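Long-range contacts in 457aa long hypothetical protein (Pyrococcus horikoshii, PDB 2CSU), which is of unknown function but probably combines a CoA-binding domain of Rossmann type with two domains related to those of succinyl-CoA ligases: residues 282-293 / 443-453; 386-397 / 418-428. All coordinates share one frame; numbering follows the deposited sequence.

How the interactions relate
The two interactions sit with their centres about 21 Å apart, and along the chain the order is 282-293, then both segments of interaction 2, then 443-453. Interaction 1 seats the end of helix 434-450 against the linker that runs from helix 276-283 towards strand 295-300, so the last helix reaches back to the region preceding the final sheet. Interaction 2 lies within that last alpha/beta unit, where helices 388-400 and 417-424 lean on strand 406-411. The two meet directly: R284 forms a salt bridge with E424, and Q288 NE2 probably hydrogen-bonds to G427 O. The linker therefore contacts both the closing helix and the end of helix 417-424.

Interaction 1 of 2, residues 282-293 / 443-453; sequences MARAFSQPLPRG and ALVEQAKNVGI
L444 is the main bump here: its side chain stands out from helix 443-450 into the hollow formed where 282-293 turns after its helix. CD2 enters this hollow, 3.6 Å from A285 O and equally near P289 O, with the CD2 of L290 4.0 Å off on another side. A285 CB faces the other methyl, CD1, more loosely. Next to A285, within the type I turn from A283 to F286, the F286 ring lies beside the helix. With CG opposite the carbonyl carbon (chi1 -69°), the ring extends towards A443 and Q447, and Q447 CB meets it at its edge, CE1 to CB 3.4 Å. The glutamine side chain crosses the phenylalanine at about a right angle, its amide plane 88° from the ring; the amide itself is turned to another part of the chain, NE2 donating to T227 O.

The small A443 makes a shallow seat for M282, a selenomethionine, whose CB lies 3.6 Å from A443 CB, while the side chains of both also touch L271 of strand 271-273. Here the last two turns of helix 434-450, the closing helix of the alpha/beta unit built round strand 295-300, pack without a hydrogen bond on the end of helix 276-283 and the linker that follows it, extended over 288-293.

Farther along, the P291 ring lies over the helix backbone. Its CD is 3.4 Å from L444 O, and its CG touches V445 CG2 and, more loosely, A448 CB. A448, with only a methyl to offer, lets the chain come close, P291 O to CB 3.5 Å. L290 lies beside P291, its CD2 4.0 Å from Q447 CG. Past the helix the chain turns at G452, which has positive phi, and I453 CG2 comes up against the backbone of R292.

Interaction 2 of 2, residues 386-397 / 418-428; sequences LTEHAEGIIRAV and KAKELLEKNGI
With CG1 of I394 opposite its carbonyl carbon (chi1 -67°) and CD1 extended beyond it, the isoleucine tip reaches the neighbouring helix, 3.7 Å from L422 CG. L422 takes the other course, CG opposite the backbone N (chi1 -180°), which carries its CD2 to the CG of E391, 3.7 Å away, and close to T387 CB. N426 crosses I394 at about a right angle; its ND2 donates to L422 O (2.8 Å), nearly in line with the carbonyl, and so holds the amide beside I394 CD1. Deeper in, the methyl of A390 meets L423 CD2 at 3.8 Å, and I428 CD1 packs on I393 CG2. At the N-terminal end a water bridges the segments, donating a hydrogen bond to L386 O (2.7 Å) and accepting one from A419 N.

The second helix ends in a Schellman motif with G427 at C-prime, I428 N bonding to L423 O and G427 N to E424 O; N426 N reaches L423 O from the opposite face. Helices 388-397 and 418-424, axes 9.0 Å apart at 16°, precede and follow strand 406-411, which L423 and I428 touch and which pairs in parallel with 371-377 and 430-431: the beta-alpha-beta layout of flavodoxin-like folds.

Interaction 1 of 2, residues 282-293 / 443-453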
loop_
_atom_site.group_PDB
_atom_site.type_symbol
_atom_site.label_atom_id
_atom_site.label_comp_id
_atom_site.label_asym_id
_atom_site.label_seq_id
_atom_site.Cartn_x
_atom_site.Cartn_y
_atom_site.Cartn_z
HETATM N N MSE A 282 5.863 -2.855 11.316
HETATM C CA MSE A 282 6.290 -3.443 12.579
HETATM C C MSE A 282 7.128 -2.467 13.408
HETATM O O MSE A 282 7.139 -2.489 14.631
HETATM C CB MSE A 282 7.123 -4.689 12.269
HETATM C CG MSE A 282 6.259 -5.896 11.899
HETATM SE SE MSE A 282 7.234 -7.262 11.253
HETATM C CE MSE A 282 8.393 -7.405 12.621
ATOM N N ALA A 283 7.877 -1.609 12.693
ATOM C CA ALA A 283 8.836 -0.745 13.372
ATOM C C ALA A 283 8.178 0.474 14.025
ATOM O O ALA A 283 8.556 0.919 15.103
ATOM C CB ALA A 283 9.873 -0.291 12.344
ATOM N N ARG A 284 7.186 1.041 13.317
ATOM C CA ARG A 284 6.611 2.290 13.796
ATOM C C ARG A 284 5.445 2.038 14.754
ATOM O O ARG A 284 4.662 2.925 15.068
ATOM C CB ARG A 284 6.126 3.087 12.585
ATOM C CG ARG A 284 4.879 2.475 11.947
ATOM C CD ARG A 284 4.067 3.511 11.161
ATOM N NE ARG A 284 3.355 2.871 10.049
ATOM C CZ ARG A 284 2.082 3.248 9.833
ATOM N NH1 ARG A 284 1.520 4.164 10.603
ATOM N NH2 ARG A 284 1.390 2.694 8.833
ATOM N N ALA A 285 5.347 0.773 15.201
ATOM C CA ALA A 285 4.308 0.435 16.165
ATOM C C ALA A 285 4.798 0.638 17.597
ATOM O O ALA A 285 4.057 0.520 18.566
ATOM C CB ALA A 285 3.918 -1.029 15.958
ATOM N N PHE A 286 6.109 0.916 17.715
ATOM C CA PHE A 286 6.661 1.098 19.052
ATOM C C PHE A 286 6.503 2.543 19.533
ATOM O O PHE A 286 7.263 3.039 20.355
ATOM C CB PHE A 286 8.144 0.724 19.011
ATOM C CG PHE A 286 8.289 -0.757 18.807
ATOM C CD1 PHE A 286 8.174 -1.614 19.895
ATOM C CD2 PHE A 286 8.549 -1.260 17.544
ATOM C CE1 PHE A 286 8.322 -2.982 19.713
ATOM C CE2 PHE A 286 8.695 -2.634 17.369
ATOM C CZ PHE A 286 8.581 -3.499 18.449
ATOM N N SER A 287 5.495 3.221 18.953
ATOM C CA SER A 287 5.080 4.502 19.511
ATOM C C SER A 287 4.113 4.274 20.673
ATOM O O SER A 287 3.705 5.183 21.387
ATOM C CB SER A 287 4.390 5.302 18.403
ATOM O OG SER A 287 2.975 5.262 18.598
ATOM N N GLN A 288 3.714 2.993 20.813
ATOM C CA GLN A 288 2.829 2.605 21.903
ATOM C C GLN A 288 3.564 1.721 22.914
ATOM O O GLN A 288 4.690 1.292 22.707
ATOM C CB GLN A 288 1.652 1.829 21.303
ATOM C CG GLN A 288 0.817 2.681 20.347
ATOM C CD GLN A 288 -0.285 3.363 21.122
ATOM O OE1 GLN A 288 -0.977 2.781 21.941
ATOM N NE2 GLN A 288 -0.433 4.668 20.822
ATOM N N PRO A 289 2.899 1.488 24.060
ATOM C CA PRO A 289 3.464 0.654 25.113
ATOM C C PRO A 289 3.554 -0.810 24.677
ATOM O O PRO A 289 2.731 -1.311 23.922
ATOM C CB PRO A 289 2.564 0.776 26.341
ATOM C CG PRO A 289 1.666 1.978 26.059
ATOM C CD PRO A 289 1.589 1.971 24.461
ATOM N N LEU A 290 4.420 -1.566 25.337
ATOM C CA LEU A 290 4.455 -3.010 25.163
ATOM C C LEU A 290 3.333 -3.721 25.925
ATOM O O LEU A 290 3.090 -3.441 27.095
ATOM C CB LEU A 290 5.830 -3.539 25.592
ATOM C CG LEU A 290 7.005 -2.879 24.841
ATOM C CD1 LEU A 290 8.334 -3.389 25.370
ATOM C CD2 LEU A 290 6.891 -3.168 23.349
ATOM N N PRO A 291 2.633 -4.652 25.253
ATOM C CA PRO A 291 1.527 -5.425 25.827
ATOM C C PRO A 291 1.972 -6.418 26.896
ATOM O O PRO A 291 3.039 -7.025 26.783
ATOM C CB PRO A 291 0.945 -6.124 24.608
ATOM C CG PRO A 291 2.175 -6.401 23.789
ATOM C CD PRO A 291 2.899 -5.083 23.868
ATOM N N ARG A 292 1.148 -6.587 27.928
ATOM C CA ARG A 292 1.478 -7.510 29.004
ATOM C C ARG A 292 1.013 -8.927 28.661
ATOM O O ARG A 292 1.187 -9.871 29.420
ATOM C CB ARG A 292 0.762 -7.053 30.283
ATOM C CG ARG A 292 1.202 -5.678 30.784
ATOM C CD ARG A 292 0.832 -5.478 32.262
ATOM N NE ARG A 292 -0.605 -5.204 32.406
ATOM C CZ ARG A 292 -1.424 -6.247 32.642
ATOM N NH1 ARG A 292 -0.937 -7.471 32.712
ATOM N NH2 ARG A 292 -2.734 -6.039 32.826
ATOM N N GLY A 293 0.427 -9.075 27.479
ATOM C CA GLY A 293 -0.040 -10.374 27.036
ATOM C C GLY A 293 -0.299 -10.346 25.545
ATOM O O GLY A 293 -0.031 -9.339 24.887
ATOM N N ALA A 443 4.632 -7.450 16.136
ATOM C CA ALA A 443 5.907 -6.887 16.561
ATOM C C ALA A 443 5.880 -6.449 18.021
ATOM O O ALA A 443 6.871 -6.596 18.730
ATOM C CB ALA A 443 6.307 -5.717 15.660
ATOM N N LEU A 444 4.744 -5.927 18.472
ATOM C CA LEU A 444 4.614 -5.471 19.857
ATOM C C LEU A 444 4.666 -6.635 20.856
ATOM O O LEU A 444 5.302 -6.535 21.904
ATOM C CB LEU A 444 3.310 -4.671 20.030
ATOM C CG LEU A 444 3.333 -3.178 19.627
ATOM C CD1 LEU A 444 1.918 -2.663 19.365
ATOM C CD2 LEU A 444 3.999 -2.365 20.729
ATOM N N VAL A 445 4.001 -7.741 20.535
ATOM C CA VAL A 445 4.012 -8.890 21.441
ATOM C C VAL A 445 5.404 -9.522 21.486
ATOM O O VAL A 445 5.922 -9.798 22.567
ATOM C CB VAL A 445 2.960 -9.952 21.028
ATOM C CG1 VAL A 445 3.149 -11.228 21.827
ATOM C CG2 VAL A 445 1.574 -9.415 21.278
ATOM N N GLU A 446 6.016 -9.730 20.321
ATOM C CA GLU A 446 7.348 -10.328 20.268
ATOM C C GLU A 446 8.388 -9.515 21.035
ATOM O O GLU A 446 9.246 -10.079 21.716
ATOM C CB GLU A 446 7.805 -10.508 18.822
ATOM C CG GLU A 446 7.611 -11.914 18.272
ATOM C CD GLU A 446 8.488 -12.963 18.958
ATOM O OE1 GLU A 446 8.212 -14.171 18.801
ATOM O OE2 GLU A 446 9.457 -12.585 19.647
ATOM N N GLN A 447 8.322 -8.192 20.926
ATOM C CA GLN A 447 9.310 -7.407 21.662
ATOM C C GLN A 447 9.071 -7.465 23.173
ATOM O O GLN A 447 9.982 -7.350 23.991
ATOM C CB GLN A 447 9.230 -5.964 21.162
ATOM C CG GLN A 447 10.124 -5.009 21.954
ATOM C CD GLN A 447 11.576 -5.363 21.721
ATOM O OE1 GLN A 447 11.925 -6.276 20.992
ATOM N NE2 GLN A 447 12.447 -4.597 22.408
ATOM N N ALA A 448 7.785 -7.602 23.545
ATOM C CA ALA A 448 7.469 -7.813 24.951
ATOM C C ALA A 448 8.136 -9.094 25.458
ATOM O O ALA A 448 8.636 -9.173 26.569
ATOM C CB ALA A 448 5.951 -7.921 25.091
ATOM N N LYS A 449 8.088 -10.132 24.596
ATOM C CA LYS A 449 8.796 -11.366 24.922
ATOM C C LYS A 449 10.271 -11.084 25.206
ATOM O O LYS A 449 10.822 -11.445 26.234
ATOM C CB LYS A 449 8.691 -12.310 23.722
ATOM C CG LYS A 449 7.467 -13.223 23.779
ATOM C CD LYS A 449 7.066 -13.718 22.389
ATOM C CE LYS A 449 6.814 -15.228 22.349
ATOM N NZ LYS A 449 5.628 -15.505 21.540
ATOM N N ASN A 450 10.910 -10.441 24.214
ATOM C CA ASN A 450 12.336 -10.152 24.324
ATOM C C ASN A 450 12.694 -9.477 25.653
ATOM O O ASN A 450 13.544 -9.934 26.404
ATOM C CB ASN A 450 12.728 -9.265 23.143
ATOM C CG ASN A 450 12.806 -10.111 21.898
ATOM O OD1 ASN A 450 12.499 -11.301 21.904
ATOM N ND2 ASN A 450 13.246 -9.472 20.800
ATOM N N VAL A 451 12.041 -8.330 25.930
ATOM C CA VAL A 451 12.326 -7.676 27.208
ATOM C C VAL A 451 11.825 -8.511 28.391
ATOM O O VAL A 451 12.026 -8.174 29.550
ATOM C CB VAL A 451 11.670 -6.296 27.234
ATOM C CG1 VAL A 451 11.942 -5.630 28.578
ATOM C CG2 VAL A 451 12.241 -5.425 26.134
ATOM N N GLY A 452 11.176 -9.626 28.069
ATOM C CA GLY A 452 10.670 -10.513 29.102
ATOM C C GLY A 452 9.441 -9.986 29.820
ATOM O O GLY A 452 9.545 -9.396 30.899
ATOM N N ILE A 453 8.273 -10.197 29.218
ATOM C CA ILE A 453 7.010 -9.757 29.801
ATOM C C ILE A 453 5.874 -10.632 29.270
ATOM O O ILE A 453 5.201 -11.285 30.095
ATOM C CB ILE A 453 6.700 -8.275 29.455
ATOM C CG1 ILE A 453 7.873 -7.376 29.864
ATOM C CG2 ILE A 453 5.445 -7.825 30.186
ATOM C CD1 ILE A 453 7.650 -5.903 29.592
#

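Interaction 2 of 2, residues 386-397 / 418-428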
loop_
_atom_site.group_PDB
_atom_site.type_symbol
_atom_site.label_atom_id
_atom_site.label_comp_id
_atom_site.label_asym_id
_atom_site.label_seq_id
_atom_site.Cartn_x
_atom_site.Cartn_y
_atom_site.Cartn_z
ATOM N N LEU A 386 -15.496 13.233 9.335
ATOM C CA LEU A 386 -14.453 12.335 8.876
ATOM C C LEU A 386 -13.462 11.960 9.970
ATOM O O LEU A 386 -12.631 11.067 9.780
ATOM C CB LEU A 386 -13.703 12.985 7.711
ATOM C CG LEU A 386 -14.511 13.380 6.474
ATOM C CD1 LEU A 386 -13.689 14.298 5.596
ATOM C CD2 LEU A 386 -14.922 12.142 5.715
ATOM N N THR A 387 -13.566 12.625 11.119
ATOM C CA THR A 387 -12.627 12.386 12.209
ATOM C C THR A 387 -13.236 12.054 13.560
ATOM O O THR A 387 -12.507 11.791 14.510
ATOM C CB THR A 387 -11.742 13.625 12.441
ATOM O OG1 THR A 387 -12.554 14.685 12.958
ATOM C CG2 THR A 387 -11.101 14.085 11.145
ATOM N N GLU A 388 -14.557 12.051 13.675
ATOM C CA GLU A 388 -15.140 11.799 14.985
ATOM C C GLU A 388 -14.796 10.451 15.585
ATOM O O GLU A 388 -14.527 10.349 16.783
ATOM C CB GLU A 388 -16.664 12.007 14.951
ATOM C CG GLU A 388 -17.451 11.170 13.957
ATOM C CD GLU A 388 -18.939 11.514 13.987
ATOM O OE1 GLU A 388 -19.321 12.581 13.444
ATOM O OE2 GLU A 388 -19.719 10.730 14.571
ATOM N N HIS A 389 -14.780 9.412 14.759
ATOM C CA HIS A 389 -14.466 8.082 15.257
ATOM C C HIS A 389 -13.048 8.075 15.811
ATOM O O HIS A 389 -12.802 7.554 16.893
ATOM C CB HIS A 389 -14.669 7.077 14.129
ATOM C CG HIS A 389 -15.905 7.350 13.331
ATOM N ND1 HIS A 389 -15.940 8.279 12.314
ATOM C CD2 HIS A 389 -17.174 6.897 13.471
ATOM C CE1 HIS A 389 -17.178 8.387 11.863
ATOM N NE2 HIS A 389 -17.946 7.561 12.550
ATOM N N ALA A 390 -12.114 8.671 15.082
ATOM C CA ALA A 390 -10.742 8.755 15.572
ATOM C C ALA A 390 -10.742 9.549 16.884
ATOM O O ALA A 390 -10.188 9.112 17.887
ATOM C CB ALA A 390 -9.872 9.435 14.557
ATOM N N GLU A 391 -11.371 10.721 16.878
ATOM C CA GLU A 391 -11.432 11.537 18.088
ATOM C C GLU A 391 -11.918 10.657 19.219
ATOM O O GLU A 391 -11.340 10.648 20.302
ATOM C CB GLU A 391 -12.385 12.719 17.889
ATOM C CG GLU A 391 -11.860 13.752 16.900
ATOM C CD GLU A 391 -12.950 14.652 16.365
ATOM O OE1 GLU A 391 -12.687 15.365 15.372
ATOM O OE2 GLU A 391 -14.067 14.645 16.932
ATOM N N GLY A 392 -12.980 9.902 18.957
ATOM C CA GLY A 392 -13.508 9.004 19.971
ATOM C C GLY A 392 -12.475 8.008 20.479
ATOM O O GLY A 392 -12.490 7.648 21.654
ATOM N N ILE A 393 -11.578 7.556 19.608
ATOM C CA ILE A 393 -10.538 6.601 20.011
ATOM C C ILE A 393 -9.559 7.311 20.939
ATOM O O ILE A 393 -9.217 6.837 22.030
ATOM C CB ILE A 393 -9.695 6.104 18.797
ATOM C CG1 ILE A 393 -10.563 5.323 17.808
ATOM C CG2 ILE A 393 -8.517 5.265 19.300
ATOM C CD1 ILE A 393 -11.153 4.106 18.370
ATOM N N ILE A 394 -9.089 8.444 20.440
ATOM C CA ILE A 394 -8.134 9.291 21.123
ATOM C C ILE A 394 -8.629 9.693 22.506
ATOM O O ILE A 394 -7.927 9.530 23.505
ATOM C CB ILE A 394 -7.860 10.541 20.261
ATOM C CG1 ILE A 394 -7.128 10.112 18.983
ATOM C CG2 ILE A 394 -7.097 11.582 21.061
ATOM C CD1 ILE A 394 -6.788 11.235 18.037
ATOM N N ARG A 395 -9.849 10.203 22.561
ATOM C CA ARG A 395 -10.432 10.629 23.825
ATOM C C ARG A 395 -10.450 9.484 24.847
ATOM O O ARG A 395 -10.176 9.691 26.032
ATOM C CB ARG A 395 -11.848 11.151 23.567
ATOM C CG ARG A 395 -12.542 11.748 24.767
ATOM C CD ARG A 395 -13.995 11.991 24.445
ATOM N NE ARG A 395 -14.799 12.102 25.654
ATOM C CZ ARG A 395 -16.119 11.963 25.674
ATOM N NH1 ARG A 395 -16.776 11.708 24.546
ATOM N NH2 ARG A 395 -16.779 12.065 26.819
ATOM N N ALA A 396 -10.759 8.269 24.390
ATOM C CA ALA A 396 -10.801 7.113 25.287
ATOM C C ALA A 396 -9.418 6.744 25.823
ATOM O O ALA A 396 -9.244 6.581 27.030
ATOM C CB ALA A 396 -11.430 5.911 24.577
ATOM N N VAL A 397 -8.436 6.602 24.935
ATOM C CA VAL A 397 -7.077 6.251 25.362
ATOM C C VAL A 397 -6.582 7.265 26.391
ATOM O O VAL A 397 -6.001 6.906 27.424
ATOM C CB VAL A 397 -6.083 6.245 24.164
ATOM C CG1 VAL A 397 -4.654 6.012 24.669
ATOM C CG2 VAL A 397 -6.475 5.159 23.151
ATOM N N LYS A 418 -7.624 12.482 6.999
ATOM C CA LYS A 418 -7.662 13.357 8.162
ATOM C C LYS A 418 -7.711 12.570 9.465
ATOM O O LYS A 418 -7.090 12.954 10.449
ATOM C CB LYS A 418 -8.863 14.306 8.076
ATOM C CG LYS A 418 -8.821 15.241 6.873
ATOM C CD LYS A 418 -10.118 16.036 6.725
ATOM C CE LYS A 418 -10.121 16.829 5.419
ATOM N NZ LYS A 418 -11.496 17.184 4.965
ATOM N N ALA A 419 -8.455 11.472 9.479
ATOM C CA ALA A 419 -8.541 10.661 10.690
ATOM C C ALA A 419 -7.169 10.062 11.024
ATOM O O ALA A 419 -6.769 10.019 12.184
ATOM C CB ALA A 419 -9.579 9.553 10.512
ATOM N N LYS A 420 -6.444 9.611 10.006
ATOM C CA LYS A 420 -5.120 9.035 10.238
ATOM C C LYS A 420 -4.167 10.094 10.785
ATOM O O LYS A 420 -3.522 9.891 11.817
ATOM C CB LYS A 420 -4.526 8.454 8.947
ATOM C CG LYS A 420 -3.171 7.786 9.185
ATOM C CD LYS A 420 -2.538 7.230 7.929
ATOM C CE LYS A 420 -1.097 6.810 8.202
ATOM N NZ LYS A 420 -0.609 5.749 7.266
ATOM N N GLU A 421 -4.080 11.221 10.083
ATOM C CA GLU A 421 -3.200 12.309 10.495
ATOM C C GLU A 421 -3.425 12.625 11.966
ATOM O O GLU A 421 -2.470 12.769 12.732
ATOM C CB GLU A 421 -3.444 13.556 9.625
ATOM C CG GLU A 421 -2.758 13.489 8.252
ATOM C CD GLU A 421 -3.124 14.639 7.308
ATOM O OE1 GLU A 421 -2.644 14.630 6.148
ATOM O OE2 GLU A 421 -3.882 15.547 7.715
ATOM N N LEU A 422 -4.690 12.697 12.364
ATOM C CA LEU A 422 -5.049 12.994 13.748
ATOM C C LEU A 422 -4.634 11.892 14.719
ATOM O O LEU A 422 -4.215 12.175 15.842
ATOM C CB LEU A 422 -6.555 13.244 13.853
ATOM C CG LEU A 422 -7.113 13.577 15.243
ATOM C CD1 LEU A 422 -6.468 14.854 15.802
ATOM C CD2 LEU A 422 -8.618 13.754 15.136
ATOM N N LEU A 423 -4.778 10.634 14.306
ATOM C CA LEU A 423 -4.373 9.521 15.165
ATOM C C LEU A 423 -2.847 9.518 15.273
ATOM O O LEU A 423 -2.290 9.456 16.374
ATOM C CB LEU A 423 -4.854 8.188 14.582
ATOM C CG LEU A 423 -6.371 7.992 14.540
ATOM C CD1 LEU A 423 -6.748 6.944 13.512
ATOM C CD2 LEU A 423 -6.859 7.603 15.926
ATOM N N GLU A 424 -2.177 9.589 14.126
ATOM C CA GLU A 424 -0.721 9.616 14.207
ATOM C C GLU A 424 -0.215 10.794 15.046
ATOM O O GLU A 424 0.825 10.739 15.688
ATOM C CB GLU A 424 -0.166 9.710 12.786
ATOM C CG GLU A 424 -0.599 8.528 11.918
ATOM C CD GLU A 424 0.347 7.369 12.138
ATOM O OE1 GLU A 424 1.413 7.580 12.697
ATOM O OE2 GLU A 424 0.008 6.256 11.738
ATOM N N LYS A 425 -0.977 11.903 14.996
ATOM C CA LYS A 425 -0.576 13.089 15.746
ATOM C C LYS A 425 -0.680 12.867 17.258
ATOM O O LYS A 425 -0.229 13.666 18.069
ATOM C CB LYS A 425 -1.482 14.249 15.328
ATOM C CG LYS A 425 -1.343 15.461 16.252
ATOM C CD LYS A 425 -2.584 16.359 16.221
ATOM C CE LYS A 425 -2.336 17.682 15.488
ATOM N NZ LYS A 425 -3.259 18.702 15.989
ATOM N N ASN A 426 -1.335 11.752 17.629
ATOM C CA ASN A 426 -1.490 11.447 19.046
ATOM C C ASN A 426 -0.744 10.167 19.438
ATOM O O ASN A 426 -1.016 9.539 20.451
ATOM C CB ASN A 426 -2.984 11.299 19.346
ATOM C CG ASN A 426 -3.609 12.663 19.505
ATOM O OD1 ASN A 426 -3.817 13.158 20.610
ATOM N ND2 ASN A 426 -3.935 13.275 18.354
ATOM N N GLY A 427 0.200 9.765 18.566
ATOM C CA GLY A 427 0.997 8.577 18.863
ATOM C C GLY A 427 0.218 7.283 18.609
ATOM O O GLY A 427 0.646 6.191 18.956
ATOM N N ILE A 428 -0.878 7.265 17.860
ATOM C CA ILE A 428 -1.522 6.007 17.501
ATOM C C ILE A 428 -1.182 5.568 16.087
ATOM O O ILE A 428 -1.669 6.156 15.119
ATOM C CB ILE A 428 -3.057 6.121 17.590
ATOM C CG1 ILE A 428 -3.479 6.378 19.038
ATOM C CG2 ILE A 428 -3.706 4.864 17.020
ATOM C CD1 ILE A 428 -4.992 6.486 19.221
HETATM O O HOH W 1 -10.813 10.702 7.856
#